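Local coordinates for beta-glucuronidase (uncultured Clostridium sp., PDB 6U7J), which probably hydrolyses beta-D-glucuronides, releasing glucuronic acid and the free aglycone, and as a gut bacterial enzyme may reactivate conjugated estrogens, at residues M349-A352 with D353-I357; Q401-K404 with N405-C408. All coordinates share one frame; numbering follows the deposited sequence.

How the contacts relate
Both contacts lie where a helix of the TIM barrel ends and the chain turns into the next strand: helix 346-355 into strand 358-362 at contact 1, and helix 386-403 into the neighbouring parallel strand 409-416 at contact 2. Their centres are 11 Å apart, and Asp353 joins them. Its OD2 lies 2.5 Å from His406 ND1 and its OD1 lies 2.8 Å from Cys408 N, both probable hydrogen bonds. In this barrel family the active site opens at the other ends of the strands, so both lie at the barrel end away from it. A calcium ion lies about 7 Å from the side chain of Gln350 and about 6 Å from that of Arg402, too far for direct coordination.

Contact 1: residues M349-A352 with D353-I357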
loop_
_atom_site.group_PDB
_atom_site.type_symbol
_atom_site.label_atom_id
_atom_site.label_comp_id
_atom_site.label_asym_id
_atom_site.label_seq_id
_atom_site.Cartn_x
_atom_site.Cartn_y
_atom_site.Cartn_z
ATOM N N MET B 349 3.399 12.536 -31.396
ATOM C CA MET B 349 4.213 12.254 -32.579
ATOM C C MET B 349 5.194 13.386 -32.868
ATOM O O MET B 349 6.359 13.139 -33.222
ATOM C CB MET B 349 3.306 11.999 -33.789
ATOM C CG MET B 349 2.268 10.913 -33.553
ATOM S SD MET B 349 3.006 9.352 -33.011
ATOM C CE MET B 349 3.908 8.950 -34.490
ATOM N N GLN B 350 4.749 14.636 -32.724
ATOM C CA GLN B 350 5.678 15.754 -32.874
ATOM C C GLN B 350 6.773 15.706 -31.812
ATOM O O GLN B 350 7.949 15.950 -32.107
ATOM C CB GLN B 350 4.926 17.084 -32.815
ATOM C CG GLN B 350 3.975 17.304 -33.975
ATOM C CD GLN B 350 2.852 18.264 -33.623
ATOM O OE1 GLN B 350 2.877 18.918 -32.572
ATOM N NE2 GLN B 350 1.861 18.357 -34.499
ATOM N N MET B 351 6.407 15.393 -30.570
ATOM C CA MET B 351 7.416 15.285 -29.518
ATOM C C MET B 351 8.479 14.247 -29.880
ATOM O O MET B 351 9.682 14.497 -29.744
ATOM C CB MET B 351 6.733 14.945 -28.191
ATOM C CG MET B 351 7.581 15.162 -26.942
ATOM S SD MET B 351 6.567 15.281 -25.435
ATOM C CE MET B 351 5.141 16.131 -26.116
ATOM N N ALA B 352 8.049 13.073 -30.353
ATOM C CA ALA B 352 8.994 12.037 -30.758
ATOM C C ALA B 352 9.870 12.508 -31.916
ATOM O O ALA B 352 11.051 12.148 -31.996
ATOM C CB ALA B 352 8.240 10.765 -31.141
ATOM N N ASP B 353 9.304 13.304 -32.836
ATOM C CA ASP B 353 10.126 13.897 -33.888
ATOM C C ASP B 353 11.213 14.774 -33.294
ATOM O O ASP B 353 12.370 14.717 -33.722
ATOM C CB ASP B 353 9.271 14.730 -34.853
ATOM C CG ASP B 353 8.613 13.894 -35.931
ATOM O OD1 ASP B 353 8.988 12.711 -36.112
ATOM O OD2 ASP B 353 7.701 14.424 -36.593
ATOM N N GLN B 354 10.856 15.615 -32.321
ATOM C CA GLN B 354 11.831 16.554 -31.793
ATOM C C GLN B 354 12.857 15.881 -30.894
ATOM O O GLN B 354 14.017 16.297 -30.882
ATOM C CB GLN B 354 11.124 17.678 -31.050
ATOM C CG GLN B 354 10.539 18.705 -31.996
ATOM C CD GLN B 354 9.540 19.621 -31.323
ATOM O OE1 GLN B 354 9.802 20.181 -30.256
ATOM N NE2 GLN B 354 8.386 19.791 -31.954
ATOM N N LYS B 355 12.471 14.850 -30.149
ATOM C CA LYS B 355 13.410 14.205 -29.243
ATOM C C LYS B 355 14.148 13.039 -29.880
ATOM O O LYS B 355 14.983 12.422 -29.218
ATOM C CB LYS B 355 12.688 13.730 -27.981
ATOM C CG LYS B 355 12.219 14.856 -27.090
ATOM C CD LYS B 355 11.328 14.307 -25.990
ATOM C CE LYS B 355 10.714 15.426 -25.174
ATOM N NZ LYS B 355 11.735 16.395 -24.702
ATOM N N GLY B 356 13.872 12.723 -31.141
ATOM C CA GLY B 356 14.583 11.636 -31.786
ATOM C C GLY B 356 14.175 10.253 -31.334
ATOM O O GLY B 356 15.013 9.342 -31.329
ATOM N N ILE B 357 12.905 10.057 -30.966
ATOM C CA ILE B 357 12.420 8.759 -30.506
ATOM C C ILE B 357 11.827 8.003 -31.690
ATOM O O ILE B 357 11.100 8.568 -32.510
ATOM C CB ILE B 357 11.395 8.928 -29.368
ATOM C CG1 ILE B 357 12.061 9.525 -28.115
ATOM C CG2 ILE B 357 10.728 7.594 -29.024
ATOM C CD1 ILE B 357 11.079 10.236 -27.158
#
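Lys355 N donates to Met351 O over 2.8 Å, in the last turn of helix 346-355, where a beta-alpha-beta unit of the TIM barrel leads into strand 358-362. Just before it, Asp353 N reaches Met349 O and Gln354 N reaches Gln350 O. The helix ends with the 6→1 bond and positive-phi glycine of a Schellman-like turn: Ile357 N binds Ala352 O, five residues back, at 3.0 Å, in the carbonyl plane and on a lone pair. Gly356 supplies the positive phi (74°) needed here, a conformation that glycine adopts readily. The Ile357 and Ala352 CB atoms pack 4.1 Å apart; the small alanine also lies against Val359 of the strand, so a short apolar residue suits its place. On another face, Met351 and Lys355 run side by side, both flexible chains touching helix 319-332. Met351 CG, swung anti to its own N, comes alongside the lysine's aliphatic part. The lysine's methylenes thus pack on Met351 while NZ forms a salt bridge with Asp54 of the second subunit. The closest side-chain approach of this pair is Met351 CG to Lys355 CE, 3.6 Å.

Contact 2: residues Q401-K404 with N405-C408; sequences QRDK and NHPC
His406 turns back alongside Asp403 across a type I beta turn (Asp403 to His406) that carries the chain off helix 386-403 of the TIM barrel. The turn is closed by His406 N donating to Asp403 O at 3.0 Å. From the histidine backbone outward, CB rests 3.4 Å from the same oxygen and CG stays near it. With CG anti to the carbonyl carbon (chi1 -77°), the ring reaches back along the turn, bringing CD2 to 3.6 Å from Asp403 CA. CD2 also meets the carboxylate, whose plane stands 70° from the ring's. At the tip, NE2 contacts a water in the ring plane, and that water donates to Asp403 OD1 at 2.9 Å; ND1 turns to Asp353. Imidazole suits the place, its two nitrogens serving separate partners. Arg402 grips the Asp403 carboxylate side-on in a salt bridge, NE donating to OD1 at 2.6 Å and NH2 to the syn lone pair of OD2. The turn's middle residues, Lys404 and Asn405, lie side by side: Lys404 NZ reaches Ser202 and Asp200, the Asn405 amide Ile201 O and Val203 N. A second water spans the helix end, donating to Arg402 O (2.7 Å) and accepting from Asn405 N (3.1 Å).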
loop_
_atom_site.group_PDB
_atom_site.type_symbol
_atom_site.label_atom_id
_atom_site.label_comp_id
_atom_site.label_asym_id
_atom_site.label_seq_id
_atom_site.Cartn_x
_atom_site.Cartn_y
_atom_site.Cartn_z
ATOM N N GLN B 401 -2.167 9.394 -44.013
ATOM C CA GLN B 401 -2.260 10.807 -44.367
ATOM C C GLN B 401 -1.833 11.694 -43.207
ATOM O O GLN B 401 -1.193 12.734 -43.410
ATOM C CB GLN B 401 -3.684 11.157 -44.811
ATOM C CG GLN B 401 -3.970 10.835 -46.278
ATOM C CD GLN B 401 -3.194 11.731 -47.221
ATOM O OE1 GLN B 401 -2.385 11.251 -48.015
ATOM N NE2 GLN B 401 -3.419 13.041 -47.127
ATOM N N ARG B 402 -2.179 11.304 -41.976
ATOM C CA ARG B 402 -1.816 12.132 -40.831
ATOM C C ARG B 402 -0.321 12.061 -40.522
ATOM O O ARG B 402 0.304 13.087 -40.226
ATOM C CB ARG B 402 -2.637 11.726 -39.604
ATOM C CG ARG B 402 -2.638 12.775 -38.486
ATOM C CD ARG B 402 -3.145 12.191 -37.188
ATOM N NE ARG B 402 -2.154 11.303 -36.575
ATOM C CZ ARG B 402 -2.237 10.821 -35.339
ATOM N NH1 ARG B 402 -3.280 11.134 -34.553
ATOM N NH2 ARG B 402 -1.278 10.017 -34.886
ATOM N N ASP B 403 0.281 10.869 -40.571
ATOM C CA ASP B 403 1.625 10.695 -40.020
ATOM C C ASP B 403 2.723 10.458 -41.064
ATOM O O ASP B 403 3.887 10.252 -40.681
ATOM C CB ASP B 403 1.614 9.544 -38.996
ATOM C CG ASP B 403 0.782 9.866 -37.735
ATOM O OD1 ASP B 403 0.177 10.967 -37.641
ATOM O OD2 ASP B 403 0.723 9.002 -36.840
ATOM N N LYS B 404 2.407 10.522 -42.364
ATOM C CA LYS B 404 3.369 10.128 -43.400
ATOM C C LYS B 404 4.653 10.940 -43.333
ATOM O O LYS B 404 5.727 10.431 -43.669
ATOM C CB LYS B 404 2.744 10.275 -44.789
ATOM C CG LYS B 404 2.166 11.660 -45.061
ATOM C CD LYS B 404 1.326 11.693 -46.319
ATOM C CE LYS B 404 0.888 13.120 -46.614
ATOM N NZ LYS B 404 0.006 13.211 -47.806
ATOM N N ASN B 405 4.570 12.195 -42.915
ATOM C CA ASN B 405 5.725 13.079 -42.918
ATOM C C ASN B 405 6.514 13.046 -41.618
ATOM O O ASN B 405 7.494 13.786 -41.481
ATOM C CB ASN B 405 5.268 14.501 -43.227
ATOM C CG ASN B 405 4.712 14.624 -44.634
ATOM O OD1 ASN B 405 5.230 14.000 -45.562
ATOM N ND2 ASN B 405 3.650 15.409 -44.800
ATOM N N HIS B 406 6.120 12.206 -40.667
ATOM C CA HIS B 406 6.851 12.084 -39.412
ATOM C C HIS B 406 8.089 11.195 -39.582
ATOM O O HIS B 406 7.965 9.986 -39.801
ATOM C CB HIS B 406 5.941 11.514 -38.324
ATOM C CG HIS B 406 4.970 12.511 -37.750
ATOM N ND1 HIS B 406 5.362 13.740 -37.260
ATOM C CD2 HIS B 406 3.629 12.442 -37.559
ATOM C CE1 HIS B 406 4.304 14.392 -36.808
ATOM N NE2 HIS B 406 3.240 13.624 -36.975
ATOM N N PRO B 407 9.298 11.748 -39.479
ATOM C CA PRO B 407 10.479 10.889 -39.436
ATOM C C PRO B 407 10.498 9.957 -38.236
ATOM O O PRO B 407 11.154 8.895 -38.302
ATOM C CB PRO B 407 11.645 11.886 -39.375
ATOM C CG PRO B 407 11.037 13.100 -38.710
ATOM C CD PRO B 407 9.623 13.165 -39.213
ATOM N N CYS B 408 9.811 10.261 -37.139
ATOM C CA CYS B 408 9.895 9.328 -36.017
ATOM C C CYS B 408 9.233 7.980 -36.366
ATOM O O CYS B 408 9.672 6.945 -35.855
ATOM C CB CYS B 408 9.320 9.965 -34.739
ATOM S SG CYS B 408 7.507 10.165 -34.780
HETATM O O HOH W 1 2.676 13.899 -41.214
HETATM O O HOH W 2 0.895 13.304 -36.136
#